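Fiber protein (Human adenovirus 14, PDB 3F0Y) forms the trimeric knob at the tip of the viral fiber, the part that probably attaches the virus to cell-surface receptors such as CD46. Local coordinates at residues P98-H101 with M107-G110; M67-R72 with T192-S197. One frame throughout, in Å; residues are numbered along the deposited sequence. Where two conformers were deposited one is given.

From the N terminus the chain runs through strands 16-18, 39-48 and 51-60 and helix 63-66 into the 3-10 turn of residues 67-70, the first half of interaction 2. Strand 73-82 and a long loop lead to 98-101, and six residues later interaction 1 closes a short hairpin loop with 107-110. Strands 137-145, 151-160 and 171-180 follow before 192-197 returns to 67-72. Interaction 1 is therefore nested inside the large loop closed by interaction 2. The two do not touch, with about 29 Å between centres. Interaction 2 ties connections beside both four-stranded sheets; interaction 1 folds a partly buried loop against strand 16-18.

Interaction 1 of 2, residues P98-H101 with M107-G110; sequences PLNH and MATG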
# COMPACT_ATOMS: atom_id res chain seq x y z
N PRO A 98 19.57 5.18 -16.61
CA PRO A 98 18.69 6.24 -16.12
C PRO A 98 17.21 5.89 -16.23
O PRO A 98 16.82 5.11 -17.11
CB PRO A 98 19.02 7.42 -17.04
CG PRO A 98 20.35 7.13 -17.60
CD PRO A 98 20.44 5.65 -17.70
N LEU A 99 16.41 6.45 -15.34
CA LEU A 99 14.96 6.31 -15.42
C LEU A 99 14.43 7.29 -16.47
O LEU A 99 15.04 8.33 -16.73
CB LEU A 99 14.31 6.61 -14.07
CG LEU A 99 14.76 5.77 -12.88
CD1 LEU A 99 14.22 6.37 -11.59
CD2 LEU A 99 14.32 4.32 -13.03
N ASN A 100 13.29 6.95 -17.05
CA ASN A 100 12.57 7.86 -17.93
C ASN A 100 11.07 7.61 -17.80
O ASN A 100 10.64 6.77 -17.00
CB ASN A 100 13.04 7.71 -19.38
CG ASN A 100 12.96 9.01 -20.17
OD1 ASN A 100 11.89 9.60 -20.30
ND2 ASN A 100 14.09 9.45 -20.71
N HIS A 101 10.28 8.34 -18.58
CA HIS A 101 8.82 8.25 -18.50
C HIS A 101 8.27 6.98 -19.14
O HIS A 101 9.00 6.23 -19.78
CB HIS A 101 8.19 9.49 -19.14
CG HIS A 101 8.46 10.75 -18.38
ND1 HIS A 101 8.23 10.86 -17.03
CD2 HIS A 101 8.92 11.95 -18.79
CE1 HIS A 101 8.55 12.08 -16.63
NE2 HIS A 101 8.97 12.76 -17.68
N MET A 107 10.71 2.39 -21.34
CA MET A 107 11.04 3.77 -21.00
C MET A 107 10.94 4.65 -22.24
O MET A 107 11.21 4.19 -23.35
CB MET A 107 12.47 3.86 -20.46
CG MET A 107 12.69 3.11 -19.16
SD MET A 107 14.38 3.33 -18.58
CE MET A 107 15.27 2.30 -19.75
N ALA A 108 10.55 5.90 -22.04
CA ALA A 108 10.65 6.91 -23.09
C ALA A 108 12.12 7.28 -23.29
O ALA A 108 12.95 6.99 -22.43
CB ALA A 108 9.84 8.15 -22.72
N THR A 109 12.42 7.90 -24.42
CA THR A 109 13.81 8.24 -24.77
C THR A 109 14.12 9.74 -24.73
O THR A 109 15.29 10.12 -24.79
CB THR A 109 14.15 7.71 -26.18
OG1 THR A 109 13.13 8.11 -27.10
CG2 THR A 109 14.25 6.19 -26.17
N GLY A 110 13.09 10.57 -24.63
CA GLY A 110 13.28 12.02 -24.64
C GLY A 110 13.70 12.60 -23.29
O GLY A 110 14.18 11.88 -22.41
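Asn100 reaches with its amide across to the backbone of residues 108-110, and its ND2 donates to Gly110 O at 3.0 Å. The bond is almost straight, 175° at the hydrogen, and Gly110 O lies practically in the plane of the amide. The other end of the group is held too: Asn100 OD1 accepts the backbone N-H of His101 on a lone pair in the carbonyl plane. With both ends engaged, rotation of the amide is fixed. Ala108 O stands over the face of the amide, 3.0 Å from Asn100 CG and too far from the N-H direction to bond with ND2, while Ala108 CB packs against Asn100 OD1 at 3.5 Å. Backbone joins backbone where Ala108 N donates to His101 O over 2.8 Å, and Met107 CA adds a CH...O contact to the same oxygen. That N-H...O bond adds one backbone pair beside the two-stranded hairpin 102-103/106-107, within the long connection between strands 73-82 and 137-145 of the knob; beyond it the segments diverge. Met107 CB meets Asn100 CB at 4.0 Å. CG of Met107 beside its backbone N (chi1 -64°) and an extended chi2 (-178°) bring SD to 3.4 Å from Pro98 O. His101 bonds Thr16 O through ND1 and Thr113 N through NE2, and a backbone hydrogen bond between Asn100 and Trp18 fastens the loop to strand 16-18.

Interaction 2 of 2, residues M67-R72 with T192-S197; sequences MLTTYR and TTLVTS
A 3-10 turn, residues 67-70, leads from helix 63-66 towards strand 73-82 and lays Leu68 and Thr69 against Leu194, in the segment that approaches strand 199-204. The methyl CG2 of Thr69 meets the branched end of Leu194 tightly, 3.5 Å from CD1, and also lies 3.8 Å from Leu194 CB; the two side chains run alongside one another, pointing oppositely. The other methyl, CD2, rests on Leu68 CB at 4.0 Å. With CG of Leu194 anti to its own N (chi1 175°), the branch point lies beside Thr69 CG2, and chi2 (39°) then spreads CD1 to Thr69 and CD2 to Leu68. Thr69 has its polar branch on another course: chi1 of 55° turns OG1 back over its own backbone, where it is bonded to Asn66 O and receives a hydrogen from a water at 2.9 Å. That water accepts from Thr192 N, also at 2.9 Å, and so bridges the two segments beside the methyl contact. Within the turn, Met67 O is gripped twice by Thr70, through N and through OG1 at 2.6 Å. Phe76 and Tyr144 also pack on Leu194, while Asn66 OD1 holds its backbone N, and Lys134 of a second subunit lies against Thr192 and Val195. A small apolar seam with a water at its side thus joins two connections of the antiparallel beta-sandwich that is the adenovirus knob fold.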
# COMPACT_ATOMS: atom_id res chain seq x y z
N MET A 67 21.84 -17.37 -6.69
CA MET A 67 22.18 -18.36 -5.67
C MET A 67 22.09 -17.82 -4.24
O MET A 67 22.22 -18.59 -3.29
CB MET A 67 23.57 -18.95 -5.92
CG MET A 67 23.62 -19.91 -7.10
SD MET A 67 22.61 -21.39 -6.87
CE MET A 67 23.51 -22.21 -5.56
N LEU A 68 21.86 -16.52 -4.07
CA LEU A 68 21.64 -15.94 -2.74
C LEU A 68 20.43 -16.58 -2.06
O LEU A 68 20.36 -16.63 -0.83
CB LEU A 68 21.47 -14.42 -2.81
CG LEU A 68 22.67 -13.59 -3.28
CD1 LEU A 68 22.31 -12.12 -3.27
CD2 LEU A 68 23.90 -13.86 -2.43
N THR A 69 19.48 -17.07 -2.85
CA THR A 69 18.30 -17.77 -2.34
C THR A 69 18.63 -19.06 -1.58
O THR A 69 17.77 -19.60 -0.88
CB THR A 69 17.31 -18.10 -3.47
OG1 THR A 69 17.97 -18.84 -4.50
CG2 THR A 69 16.73 -16.81 -4.06
N THR A 70 19.86 -19.56 -1.70
CA THR A 70 20.28 -20.77 -0.98
C THR A 70 20.86 -20.48 0.41
O THR A 70 21.18 -21.41 1.15
CB THR A 70 21.32 -21.57 -1.79
OG1 THR A 70 22.53 -20.80 -1.93
CG2 THR A 70 20.78 -21.91 -3.18
N TYR A 71 20.98 -19.20 0.76
CA TYR A 71 21.59 -18.79 2.03
C TYR A 71 20.54 -18.36 3.06
O TYR A 71 19.50 -17.81 2.68
CB TYR A 71 22.60 -17.68 1.78
CG TYR A 71 23.77 -18.11 0.92
CD1 TYR A 71 23.67 -18.09 -0.47
CD2 TYR A 71 24.96 -18.55 1.48
CE1 TYR A 71 24.72 -18.50 -1.27
CE2 TYR A 71 26.03 -18.95 0.68
CZ TYR A 71 25.90 -18.93 -0.69
OH TYR A 71 26.95 -19.32 -1.49
N ARG A 72 20.81 -18.61 4.34
CA ARG A 72 19.88 -18.30 5.43
C ARG A 72 19.93 -16.83 5.85
O ARG A 72 18.95 -16.29 6.34
CB ARG A 72 20.17 -19.18 6.65
CG ARG A 72 19.65 -20.60 6.52
CD ARG A 72 20.29 -21.55 7.53
NE ARG A 72 20.11 -21.12 8.92
CZ ARG A 72 20.38 -21.88 9.99
NH1 ARG A 72 20.85 -23.11 9.85
NH2 ARG A 72 20.18 -21.39 11.21
N THR A 192 16.76 -21.19 -8.80
CA THR A 192 16.67 -20.83 -10.22
C THR A 192 16.94 -19.34 -10.39
O THR A 192 18.06 -18.94 -10.70
CB THR A 192 15.30 -21.20 -10.82
OG1 THR A 192 14.25 -20.61 -10.04
CG2 THR A 192 15.12 -22.71 -10.85
N THR A 193 15.92 -18.52 -10.16
CA THR A 193 16.04 -17.07 -10.29
C THR A 193 15.53 -16.39 -9.03
O THR A 193 14.42 -16.67 -8.58
CB THR A 193 15.24 -16.54 -11.50
OG1 THR A 193 15.63 -17.25 -12.68
CG2 THR A 193 15.48 -15.05 -11.70
N LEU A 194 16.35 -15.50 -8.47
CA LEU A 194 15.93 -14.69 -7.33
C LEU A 194 15.01 -13.58 -7.82
O LEU A 194 15.46 -12.62 -8.44
CB LEU A 194 17.15 -14.10 -6.62
CG LEU A 194 16.90 -13.12 -5.46
CD1 LEU A 194 15.72 -13.55 -4.60
CD2 LEU A 194 18.16 -12.98 -4.61
N VAL A 195 13.72 -13.75 -7.55
CA VAL A 195 12.72 -12.73 -7.86
C VAL A 195 12.04 -12.31 -6.56
O VAL A 195 11.57 -13.16 -5.80
CB VAL A 195 11.64 -13.26 -8.83
CG1 VAL A 195 10.52 -12.24 -9.01
CG2 VAL A 195 12.27 -13.62 -10.17
N THR A 196 12.00 -11.01 -6.30
CA THR A 196 11.23 -10.49 -5.18
C THR A 196 9.87 -10.04 -5.70
O THR A 196 9.76 -9.58 -6.84
CB THR A 196 11.94 -9.30 -4.47
OG1 THR A 196 12.03 -8.18 -5.36
CG2 THR A 196 13.33 -9.71 -4.00
N SER A 197 8.83 -10.20 -4.89
CA SER A 197 7.51 -9.69 -5.25
C SER A 197 7.53 -8.17 -5.12
O SER A 197 8.33 -7.63 -4.36
CB SER A 197 6.42 -10.30 -4.37
OG SER A 197 6.61 -9.99 -3.00
O HOH W 1 16.13 -19.30 -6.72